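Local coordinates for ribulose-bisphosphate carboxylase (PDB 4NAS), which belongs to the ribulose-bisphosphate carboxylase large-chain family, pairing an N-terminal domain with a TIM-barrel domain that carries a bound calcium ion, at residues L137-N141 / R142-M146; Y280-A284 / D285-G289; A338-Y341 / P342-P346; R347-D351 / F352-L356. All coordinates share one frame; numbering follows the deposited sequence.

Contact 1 (L137-N141 / R142-M146)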
loop_
_atom_site.group_PDB
_atom_site.type_symbol
_atom_site.label_atom_id
_atom_site.label_comp_id
_atom_site.label_asym_id
_atom_site.label_seq_id
_atom_site.Cartn_x
_atom_site.Cartn_y
_atom_site.Cartn_z
ATOM N N LEU B 137 -21.451 22.761 1.026
ATOM C CA LEU B 137 -21.925 22.962 -0.345
ATOM C C LEU B 137 -23.338 23.545 -0.401
ATOM O O LEU B 137 -23.783 24.008 -1.445
ATOM C CB LEU B 137 -21.886 21.640 -1.123
ATOM C CG LEU B 137 -20.525 20.962 -1.201
ATOM C CD1 LEU B 137 -20.585 19.670 -2.022
ATOM C CD2 LEU B 137 -19.488 21.930 -1.747
ATOM N N GLY B 138 -24.043 23.508 0.720
ATOM C CA GLY B 138 -25.426 23.938 0.770
ATOM C C GLY B 138 -26.345 23.061 -0.056
ATOM O O GLY B 138 -27.237 23.560 -0.743
ATOM N N ALA B 139 -26.141 21.750 0.012
ATOM C CA ALA B 139 -26.964 20.824 -0.757
ATOM C C ALA B 139 -27.668 19.823 0.164
ATOM O O ALA B 139 -27.032 18.947 0.768
ATOM C CB ALA B 139 -26.120 20.114 -1.799
ATOM N N TYR B 140 -28.986 19.952 0.279
ATOM C CA TYR B 140 -29.716 19.136 1.241
ATOM C C TYR B 140 -30.841 18.323 0.595
ATOM O O TYR B 140 -31.338 18.679 -0.481
ATOM C CB TYR B 140 -30.293 20.026 2.348
ATOM C CG TYR B 140 -29.313 20.957 3.048
ATOM C CD1 TYR B 140 -28.990 22.203 2.513
ATOM C CD2 TYR B 140 -28.760 20.613 4.273
ATOM C CE1 TYR B 140 -28.114 23.060 3.162
ATOM C CE2 TYR B 140 -27.881 21.460 4.928
ATOM C CZ TYR B 140 -27.571 22.682 4.377
ATOM O OH TYR B 140 -26.708 23.515 5.052
ATOM N N ASN B 141 -31.237 17.231 1.255
ATOM C CA ASN B 141 -32.438 16.478 0.870
ATOM C C ASN B 141 -32.451 15.966 -0.558
ATOM O O ASN B 141 -33.512 15.828 -1.176
ATOM C CB ASN B 141 -33.695 17.315 1.119
ATOM C CG ASN B 141 -33.858 17.680 2.566
ATOM O OD1 ASN B 141 -33.800 16.813 3.440
ATOM N ND2 ASN B 141 -34.037 18.967 2.840
ATOM N N ARG B 142 -31.267 15.694 -1.087
ATOM C CA ARG B 142 -31.145 15.120 -2.421
ATOM C C ARG B 142 -29.743 14.540 -2.568
ATOM O O ARG B 142 -28.810 14.971 -1.889
ATOM C CB ARG B 142 -31.387 16.185 -3.493
ATOM C CG ARG B 142 -30.365 17.325 -3.478
ATOM C CD ARG B 142 -30.535 18.208 -4.707
ATOM N NE ARG B 142 -29.681 19.393 -4.698
ATOM C CZ ARG B 142 -28.422 19.409 -5.125
ATOM N NH1 ARG B 142 -27.862 18.287 -5.565
ATOM N NH2 ARG B 142 -27.720 20.539 -5.098
ATOM N N PRO B 143 -29.593 13.516 -3.412
ATOM C CA PRO B 143 -28.234 13.134 -3.806
ATOM C C PRO B 143 -27.481 14.323 -4.398
ATOM O O PRO B 143 -28.077 15.221 -5.011
ATOM C CB PRO B 143 -28.468 12.075 -4.889
ATOM C CG PRO B 143 -29.760 11.429 -4.473
ATOM C CD PRO B 143 -30.593 12.510 -3.797
ATOM N N LEU B 144 -26.171 14.324 -4.194
ATOM C CA LEU B 144 -25.306 15.329 -4.777
ATOM C C LEU B 144 -24.922 14.883 -6.176
ATOM O O LEU B 144 -25.005 13.695 -6.490
ATOM C CB LEU B 144 -24.057 15.469 -3.917
ATOM C CG LEU B 144 -24.142 16.430 -2.729
ATOM C CD1 LEU B 144 -25.047 15.931 -1.614
ATOM C CD2 LEU B 144 -22.733 16.687 -2.217
ATOM N N VAL B 145 -24.496 15.813 -7.020
ATOM C CA VAL B 145 -24.119 15.452 -8.387
ATOM C C VAL B 145 -22.680 15.864 -8.609
ATOM O O VAL B 145 -22.317 17.018 -8.358
ATOM C CB VAL B 145 -25.018 16.146 -9.461
ATOM C CG1 VAL B 145 -24.570 15.784 -10.866
ATOM C CG2 VAL B 145 -26.496 15.782 -9.265
HETATM N N MSE B 146 -21.864 14.914 -9.057
HETATM C CA MSE B 146 -20.456 15.184 -9.323
HETATM C C MSE B 146 -20.065 14.853 -10.767
HETATM O O MSE B 146 -20.441 13.800 -11.286
HETATM C CB MSE B 146 -19.570 14.412 -8.341
HETATM C CG MSE B 146 -18.069 14.608 -8.546
HETATM SE SE MSE B 146 -17.129 13.835 -6.995
HETATM C CE MSE B 146 -17.575 11.985 -7.327
#
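The guanidinium of Arg142 has the methyl of Ala139 over one face, with CB of Ala139 3.7 Å from NH2 of Arg142. At its rim Arg142 NH1 gives a hydrogen bond of 3.1 Å to Pro143 O, the carbonyl of the next residue, bent to 138° and tilted out of the guanidinium plane. NH2 forms a salt bridge to Asp173, its main polar partner, so both terminal nitrogens are engaged and the rotation of the group is fixed. Arg142 CG is wedged between its own N and carbonyl carbon (chi1 63°), which brings Arg142 CG to 3.4 Å from Tyr140 O; from there the chain runs extended to NE, back alongside the turn to Ala139. The same CB of Ala139 also reaches CG of Leu144, 4.3 Å off, and CD2 of Leu144 meets CD1 of Leu137 at 3.7 Å, the two leucines slanting across each other. The helix end of the loop, Leu137 and Ala139, is thus packed on the first strand residue, Leu144. Gly138, with positive phi, ends helix 129-137, and Arg134 of that helix uses NH1 to bind the carbonyls of both Ala139 and Arg142. Beyond the turn, strand 144-146 pairs in parallel with strand 357-359, as expected where a TIM barrel closes on its first strand, while Phe379 and Glu386 of helix 371-386 touch Arg142.

Contact 2 (Y280-A284 / D285-G289)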
loop_
_atom_site.group_PDB
_atom_site.type_symbol
_atom_site.label_atom_id
_atom_site.label_comp_id
_atom_site.label_asym_id
_atom_site.label_seq_id
_atom_site.Cartn_x
_atom_site.Cartn_y
_atom_site.Cartn_z
ATOM N N TYR B 280 -6.541 -14.115 -2.277
ATOM C CA TYR B 280 -5.388 -13.436 -1.687
ATOM C C TYR B 280 -5.767 -11.999 -1.329
ATOM O O TYR B 280 -6.808 -11.502 -1.777
ATOM C CB TYR B 280 -4.210 -13.431 -2.671
ATOM C CG TYR B 280 -3.653 -14.808 -3.011
ATOM C CD1 TYR B 280 -4.260 -15.608 -3.968
ATOM C CD2 TYR B 280 -2.508 -15.288 -2.388
ATOM C CE1 TYR B 280 -3.746 -16.856 -4.289
ATOM C CE2 TYR B 280 -1.986 -16.542 -2.699
ATOM C CZ TYR B 280 -2.613 -17.312 -3.654
ATOM O OH TYR B 280 -2.113 -18.545 -3.972
ATOM N N GLY B 281 -4.923 -11.341 -0.532
ATOM C CA GLY B 281 -5.086 -9.923 -0.228
ATOM C C GLY B 281 -6.010 -9.560 0.921
ATOM O O GLY B 281 -6.154 -10.303 1.887
ATOM N N ILE B 282 -6.653 -8.401 0.800
ATOM C CA ILE B 282 -7.533 -7.865 1.819
ATOM C C ILE B 282 -8.873 -7.548 1.172
ATOM O O ILE B 282 -8.891 -6.957 0.099
ATOM C CB ILE B 282 -6.958 -6.540 2.362
ATOM C CG1 ILE B 282 -5.536 -6.730 2.879
ATOM C CG2 ILE B 282 -7.833 -5.984 3.463
ATOM C CD1 ILE B 282 -4.887 -5.443 3.284
ATOM N N ALA B 283 -9.984 -7.915 1.819
ATOM C CA ALA B 283 -11.330 -7.661 1.278
ATOM C C ALA B 283 -11.589 -6.198 0.910
ATOM O O ALA B 283 -11.177 -5.275 1.622
ATOM C CB ALA B 283 -12.397 -8.144 2.247
ATOM N N ALA B 284 -12.315 -5.987 -0.179
ATOM C CA ALA B 284 -12.573 -4.630 -0.635
ATOM C C ALA B 284 -13.315 -3.777 0.374
ATOM O O ALA B 284 -13.082 -2.590 0.430
ATOM C CB ALA B 284 -13.286 -4.618 -1.969
ATOM N N ASP B 285 -14.184 -4.359 1.201
ATOM C CA ASP B 285 -14.919 -3.526 2.144
ATOM C C ASP B 285 -14.010 -2.955 3.236
ATOM O O ASP B 285 -14.316 -1.923 3.853
ATOM C CB ASP B 285 -16.103 -4.275 2.755
ATOM C CG ASP B 285 -15.665 -5.495 3.524
ATOM O OD1 ASP B 285 -15.133 -6.424 2.878
ATOM O OD2 ASP B 285 -15.837 -5.518 4.758
ATOM N N ILE B 286 -12.900 -3.635 3.493
ATOM C CA ILE B 286 -11.961 -3.163 4.490
ATOM C C ILE B 286 -11.157 -2.040 3.842
ATOM O O ILE B 286 -11.046 -0.946 4.386
ATOM C CB ILE B 286 -11.029 -4.304 4.984
ATOM C CG1 ILE B 286 -11.830 -5.371 5.738
ATOM C CG2 ILE B 286 -9.834 -3.746 5.841
ATOM C CD1 ILE B 286 -11.002 -6.650 6.038
ATOM N N VAL B 287 -10.644 -2.314 2.651
ATOM C CA VAL B 287 -9.749 -1.381 1.942
ATOM C C VAL B 287 -10.456 -0.061 1.574
ATOM O O VAL B 287 -9.930 1.038 1.795
ATOM C CB VAL B 287 -9.196 -2.027 0.658
ATOM C CG1 VAL B 287 -8.334 -1.032 -0.127
ATOM C CG2 VAL B 287 -8.382 -3.292 0.982
ATOM N N LEU B 288 -11.664 -0.185 1.040
ATOM C CA LEU B 288 -12.413 0.984 0.567
ATOM C C LEU B 288 -13.468 1.465 1.539
ATOM O O LEU B 288 -14.105 2.491 1.306
ATOM C CB LEU B 288 -13.076 0.670 -0.786
ATOM C CG LEU B 288 -12.071 0.308 -1.871
ATOM C CD1 LEU B 288 -12.769 -0.113 -3.161
ATOM C CD2 LEU B 288 -11.136 1.489 -2.130
ATOM N N GLY B 289 -13.670 0.755 2.645
ATOM C CA GLY B 289 -14.773 1.130 3.508
ATOM C C GLY B 289 -14.345 1.463 4.919
ATOM O O GLY B 289 -14.284 2.632 5.327
#
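Ala283 O takes two backbone donors from the first turn of the helix: Val287 N at 3.2 Å, nearly straight at 168° and in the carbonyl plane, and Ile286 N at 3.0 Å, more bent and well above that plane. One residue on, Leu288 N reaches Ala284 O at 2.9 Å. Ala283 thus sits at the N-cap and its carbonyl starts the helical bonding. The carboxylate of Asp285 folds back over this start: with CG placed between its own N and carbonyl carbon (chi1 61°), OD1 lies 3.3 Å from CB of Ala283, while OD2 is hydrogen-bonded to His322 NE2 on helix 313-324. Around the polar core, CG2 of Ile282 faces two methyls, 3.7 Å from CG2 of Val287 and 3.8 Å from CG2 of Ile286; in both pairs the side chains cross at about a right angle. Farther along, CB of Leu288 packs 3.5 Å from the O of Ala284, and its side chain goes on to touch Tyr275, Leu319 and Phe302. Before the helix, Gly281 and Ala283 bond through their backbones to Leu110 of strand 108-114, in the N-terminal domain. The residue before the N-cap packing on the fifth residue past it in the chain, Ile282 on Val287, is a hydrophobic staple, here opening a helix that leads to strand 299-303 of the TIM barrel.

Contact 3 (A338-Y341 / P342-P346)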
loop_
_atom_site.group_PDB
_atom_site.type_symbol
_atom_site.label_atom_id
_atom_site.label_comp_id
_atom_site.label_asym_id
_atom_site.label_seq_id
_atom_site.Cartn_x
_atom_site.Cartn_y
_atom_site.Cartn_z
ATOM N N ALA B 338 -19.048 4.060 -12.101
ATOM C CA ALA B 338 -19.342 3.218 -13.279
ATOM C C ALA B 338 -20.816 2.848 -13.485
ATOM O O ALA B 338 -21.507 2.420 -12.567
ATOM C CB ALA B 338 -18.440 1.978 -13.347
ATOM N N GLY B 339 -21.304 3.039 -14.709
ATOM C CA GLY B 339 -22.681 2.698 -15.007
ATOM C C GLY B 339 -23.669 3.682 -14.409
ATOM O O GLY B 339 -24.846 3.378 -14.262
ATOM N N ILE B 340 -23.191 4.871 -14.060
ATOM C CA ILE B 340 -24.042 5.886 -13.458
ATOM C C ILE B 340 -24.666 6.777 -14.545
ATOM O O ILE B 340 -23.981 7.617 -15.109
ATOM C CB ILE B 340 -23.225 6.769 -12.503
ATOM C CG1 ILE B 340 -22.432 5.901 -11.516
ATOM C CG2 ILE B 340 -24.120 7.791 -11.794
ATOM C CD1 ILE B 340 -23.293 4.992 -10.605
ATOM N N TYR B 341 -25.957 6.580 -14.822
ATOM C CA TYR B 341 -26.722 7.407 -15.766
ATOM C C TYR B 341 -28.075 7.813 -15.189
ATOM O O TYR B 341 -28.565 7.160 -14.256
ATOM C CB TYR B 341 -26.941 6.629 -17.047
ATOM C CG TYR B 341 -25.663 6.084 -17.607
ATOM C CD1 TYR B 341 -24.761 6.920 -18.255
ATOM C CD2 TYR B 341 -25.340 4.741 -17.468
ATOM C CE1 TYR B 341 -23.589 6.426 -18.777
ATOM C CE2 TYR B 341 -24.167 4.241 -17.974
ATOM C CZ TYR B 341 -23.293 5.083 -18.634
ATOM O OH TYR B 341 -22.110 4.584 -19.153
ATOM N N PRO B 342 -28.693 8.878 -15.747
ATOM C CA PRO B 342 -29.963 9.380 -15.202
ATOM C C PRO B 342 -31.041 8.308 -15.076
ATOM O O PRO B 342 -31.818 8.354 -14.127
ATOM C CB PRO B 342 -30.374 10.454 -16.216
ATOM C CG PRO B 342 -29.064 11.012 -16.688
ATOM C CD PRO B 342 -28.185 9.761 -16.818
ATOM N N GLY B 343 -31.047 7.332 -15.981
ATOM C CA GLY B 343 -32.012 6.250 -15.922
ATOM C C GLY B 343 -31.817 5.375 -14.696
ATOM O O GLY B 343 -32.737 4.686 -14.256
ATOM N N LEU B 344 -30.617 5.408 -14.135
ATOM C CA LEU B 344 -30.318 4.585 -12.970
ATOM C C LEU B 344 -30.655 5.302 -11.669
ATOM O O LEU B 344 -30.709 4.664 -10.622
ATOM C CB LEU B 344 -28.854 4.119 -12.976
ATOM C CG LEU B 344 -28.475 2.959 -12.036
ATOM C CD1 LEU B 344 -29.107 1.632 -12.493
ATOM C CD2 LEU B 344 -26.944 2.811 -11.825
ATOM N N VAL B 345 -30.887 6.615 -11.735
ATOM C CA VAL B 345 -31.171 7.410 -10.534
ATOM C C VAL B 345 -32.218 6.848 -9.551
ATOM O O VAL B 345 -31.969 6.831 -8.345
ATOM C CB VAL B 345 -31.406 8.915 -10.829
ATOM C CG1 VAL B 345 -32.024 9.621 -9.627
ATOM C CG2 VAL B 345 -30.093 9.590 -11.204
ATOM N N PRO B 346 -33.375 6.384 -10.051
ATOM C CA PRO B 346 -34.345 5.827 -9.102
ATOM C C PRO B 346 -33.838 4.573 -8.391
ATOM O O PRO B 346 -34.135 4.378 -7.221
ATOM C CB PRO B 346 -35.543 5.468 -9.992
ATOM C CG PRO B 346 -35.414 6.358 -11.178
ATOM C CD PRO B 346 -33.932 6.453 -11.416
#
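Tyr341 and Leu344 are joined round a 3-10 turn that leads from barrel strand 333-337 into helix 345-352, one of the beta-alpha connections of the TIM barrel. Among the backbone bonds, the strong one runs from Leu344 N to Tyr341 O, 2.7 Å long with an N-H...O angle of 149°; the donor stands above the carbonyl plane. Val345 N makes only a weak bond to the same oxygen, Tyr341 O, at 3.5 Å, and has a shorter one, 3.1 Å, to the O of Pro342. Tyr341 O is thereby shared between the 3-10 turn and the incoming helical turn. The aromatic and proline contacts involve Tyr341 and Pro342. CB of Tyr341 rests 3.4 Å from CD of Pro342, while its ring stacks with that of Trp408, and the side chain comes within about 4 Å, nearest atoms, of a bound formic acid. Pro342 packs against Ala377 and Phe378 of helix 371-386 and Leu401 and Ala404 of helix 399-408. The remaining packing belongs to Leu344, directed back at the loop. CG stands opposite its own N (chi1 -164°), carrying the CD2 branch toward Ile340, whose CD1 is a loose 4.4 Å away, and more closely onto the positive-phi Gly339, where CD2 of Leu344 comes to 3.3 Å from Gly339 O.

Contact 4 (R347-D351 / F352-L356)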
loop_
_atom_site.group_PDB
_atom_site.type_symbol
_atom_site.label_atom_id
_atom_site.label_comp_id
_atom_site.label_asym_id
_atom_site.label_seq_id
_atom_site.Cartn_x
_atom_site.Cartn_y
_atom_site.Cartn_z
ATOM N N ARG B 347 -33.114 3.719 -9.106
ATOM C CA ARG B 347 -32.516 2.543 -8.488
ATOM C C ARG B 347 -31.502 2.990 -7.463
ATOM O O ARG B 347 -31.400 2.401 -6.379
ATOM C CB ARG B 347 -31.857 1.634 -9.534
ATOM C CG ARG B 347 -31.094 0.446 -8.948
ATOM C CD ARG B 347 -31.950 -0.391 -7.973
ATOM N NE ARG B 347 -32.851 -1.305 -8.669
ATOM C CZ ARG B 347 -32.482 -2.501 -9.120
ATOM N NH1 ARG B 347 -33.356 -3.267 -9.751
ATOM N NH2 ARG B 347 -31.230 -2.925 -8.943
ATOM N N LEU B 348 -30.748 4.030 -7.796
ATOM C CA LEU B 348 -29.752 4.542 -6.856
ATOM C C LEU B 348 -30.387 5.106 -5.585
ATOM O O LEU B 348 -29.830 4.958 -4.501
ATOM C CB LEU B 348 -28.803 5.538 -7.531
ATOM C CG LEU B 348 -27.841 4.848 -8.510
ATOM C CD1 LEU B 348 -27.104 5.854 -9.402
ATOM C CD2 LEU B 348 -26.840 3.944 -7.755
ATOM N N TYR B 349 -31.557 5.729 -5.710
ATOM C CA TYR B 349 -32.291 6.178 -4.530
ATOM C C TYR B 349 -32.650 4.992 -3.639
ATOM O O TYR B 349 -32.597 5.072 -2.413
ATOM C CB TYR B 349 -33.573 6.886 -4.938
ATOM C CG TYR B 349 -33.492 8.389 -5.051
ATOM C CD1 TYR B 349 -33.081 8.992 -6.238
ATOM C CD2 TYR B 349 -33.887 9.213 -3.999
ATOM C CE1 TYR B 349 -33.038 10.368 -6.364
ATOM C CE2 TYR B 349 -33.843 10.600 -4.119
ATOM C CZ TYR B 349 -33.418 11.166 -5.309
ATOM O OH TYR B 349 -33.356 12.533 -5.456
ATOM N N GLN B 350 -33.027 3.888 -4.269
ATOM C CA GLN B 350 -33.433 2.704 -3.531
ATOM C C GLN B 350 -32.248 2.033 -2.856
ATOM O O GLN B 350 -32.347 1.642 -1.701
ATOM C CB GLN B 350 -34.179 1.743 -4.449
ATOM C CG GLN B 350 -35.524 2.281 -4.855
ATOM C CD GLN B 350 -36.175 1.436 -5.896
ATOM O OE1 GLN B 350 -35.502 0.718 -6.638
ATOM N NE2 GLN B 350 -37.492 1.499 -5.961
ATOM N N ASP B 351 -31.115 1.967 -3.557
ATOM C CA ASP B 351 -29.887 1.394 -3.007
ATOM C C ASP B 351 -29.276 2.226 -1.870
ATOM O O ASP B 351 -28.835 1.679 -0.855
ATOM C CB ASP B 351 -28.817 1.211 -4.096
ATOM C CG ASP B 351 -29.104 0.046 -5.034
ATOM O OD1 ASP B 351 -30.091 -0.678 -4.824
ATOM O OD2 ASP B 351 -28.332 -0.148 -5.995
ATOM N N PHE B 352 -29.224 3.544 -2.032
ATOM C CA PHE B 352 -28.451 4.356 -1.085
ATOM C C PHE B 352 -29.230 5.423 -0.307
ATOM O O PHE B 352 -28.743 5.937 0.700
ATOM C CB PHE B 352 -27.264 5.014 -1.797
ATOM C CG PHE B 352 -26.304 4.036 -2.422
ATOM C CD1 PHE B 352 -25.265 3.498 -1.692
ATOM C CD2 PHE B 352 -26.430 3.684 -3.759
ATOM C CE1 PHE B 352 -24.375 2.597 -2.266
ATOM C CE2 PHE B 352 -25.551 2.789 -4.346
ATOM C CZ PHE B 352 -24.515 2.245 -3.596
ATOM N N GLY B 353 -30.428 5.762 -0.769
ATOM C CA GLY B 353 -31.171 6.864 -0.173
ATOM C C GLY B 353 -30.678 8.200 -0.716
ATOM O O GLY B 353 -30.000 8.229 -1.747
ATOM N N VAL B 354 -30.996 9.302 -0.032
ATOM C CA VAL B 354 -30.569 10.615 -0.509
ATOM C C VAL B 354 -29.087 10.921 -0.228
ATOM O O VAL B 354 -28.494 11.746 -0.930
ATOM C CB VAL B 354 -31.443 11.768 0.047
ATOM C CG1 VAL B 354 -32.898 11.628 -0.419
ATOM C CG2 VAL B 354 -31.376 11.818 1.552
ATOM N N ASP B 355 -28.505 10.264 0.783
ATOM C CA ASP B 355 -27.090 10.472 1.155
ATOM C C ASP B 355 -26.153 9.746 0.198
ATOM O O ASP B 355 -25.610 8.675 0.488
ATOM C CB ASP B 355 -26.812 10.053 2.593
ATOM C CG ASP B 355 -27.374 11.041 3.609
ATOM O OD1 ASP B 355 -27.811 12.146 3.213
ATOM O OD2 ASP B 355 -27.374 10.704 4.804
ATOM N N LEU B 356 -25.971 10.354 -0.958
ATOM C CA LEU B 356 -25.371 9.682 -2.083
ATOM C C LEU B 356 -24.730 10.758 -2.935
ATOM O O LEU B 356 -25.245 11.874 -3.022
ATOM C CB LEU B 356 -26.470 8.968 -2.872
ATOM C CG LEU B 356 -26.154 8.373 -4.243
ATOM C CD1 LEU B 356 -25.209 7.186 -4.088
ATOM C CD2 LEU B 356 -27.440 7.972 -4.962
#
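Leu348 and Phe352, one helical turn apart, run alongside each other in the same direction, with CD2 of Leu348 3.8 Å from CE2 of the Phe352 ring. From the following loop, CD2 of Leu356 returns to within 3.8 Å of Leu348 CB, its trans first torsion (chi1 170°) swinging CG back that way. Pro334 and Pro336 of strand 333-337 extend this cluster on the barrel side. The Phe352 ring has the O of Leu348 at its edge, near the ring plane, and CB of Asp351 3.5 Å from Phe352 CD2 at a slant. Another apolar pair forms nearby: CE2 of Tyr349 meets CG1 of Val354 at 4.0 Å, the side chains crossing obliquely, and both also touch Pro143. This is the C-terminal end of a TIM-barrel helix, turning into the last strand, 357-359. Gly353 leaves the helix with positive phi, a backbone shape that suits glycine. Two bonds finish the helix: Phe352 N to Leu348 O at 2.9 Å, and Gly353 N to Tyr349 O at 2.8 Å, the latter bent to 137° with its donor above the carbonyl plane. At the polar rim, Arg324 NH2 binds the carbonyl of Phe352, Asp351 OD2 and Arg347 NH2 both meet the hydroxyl of Tyr306, and Asp355, at the centre of an inverse gamma turn, forms a salt bridge with Arg134.

Contact 4 touches both contact 1 and contact 3, which do not meet each other (centres 16 Å apart, nearest atoms about 6 Å); contact 2 stands apart, its centre 23 to 28 Å from theirs. Between contacts 1 and 4, centres 12 Å apart, Leu144 N lies 2.9 Å from Leu356 O, a probable hydrogen bond from the first barrel strand to the residue just ahead of the last, and Pro143 CD packs 3.2 Å from Tyr349 OH. Arg134 also bonds to both. Contacts 3 and 4 share helix 345-352, Ile340 CD1 meeting Leu348 CD1 at 4.1 Å. The side chains of Ile340 and Leu288 lie about 12 and 14 Å, each from a bound calcium ion, not necessarily the same one; carboxylated Lys176, Asp178 and Glu179 form a calcium site.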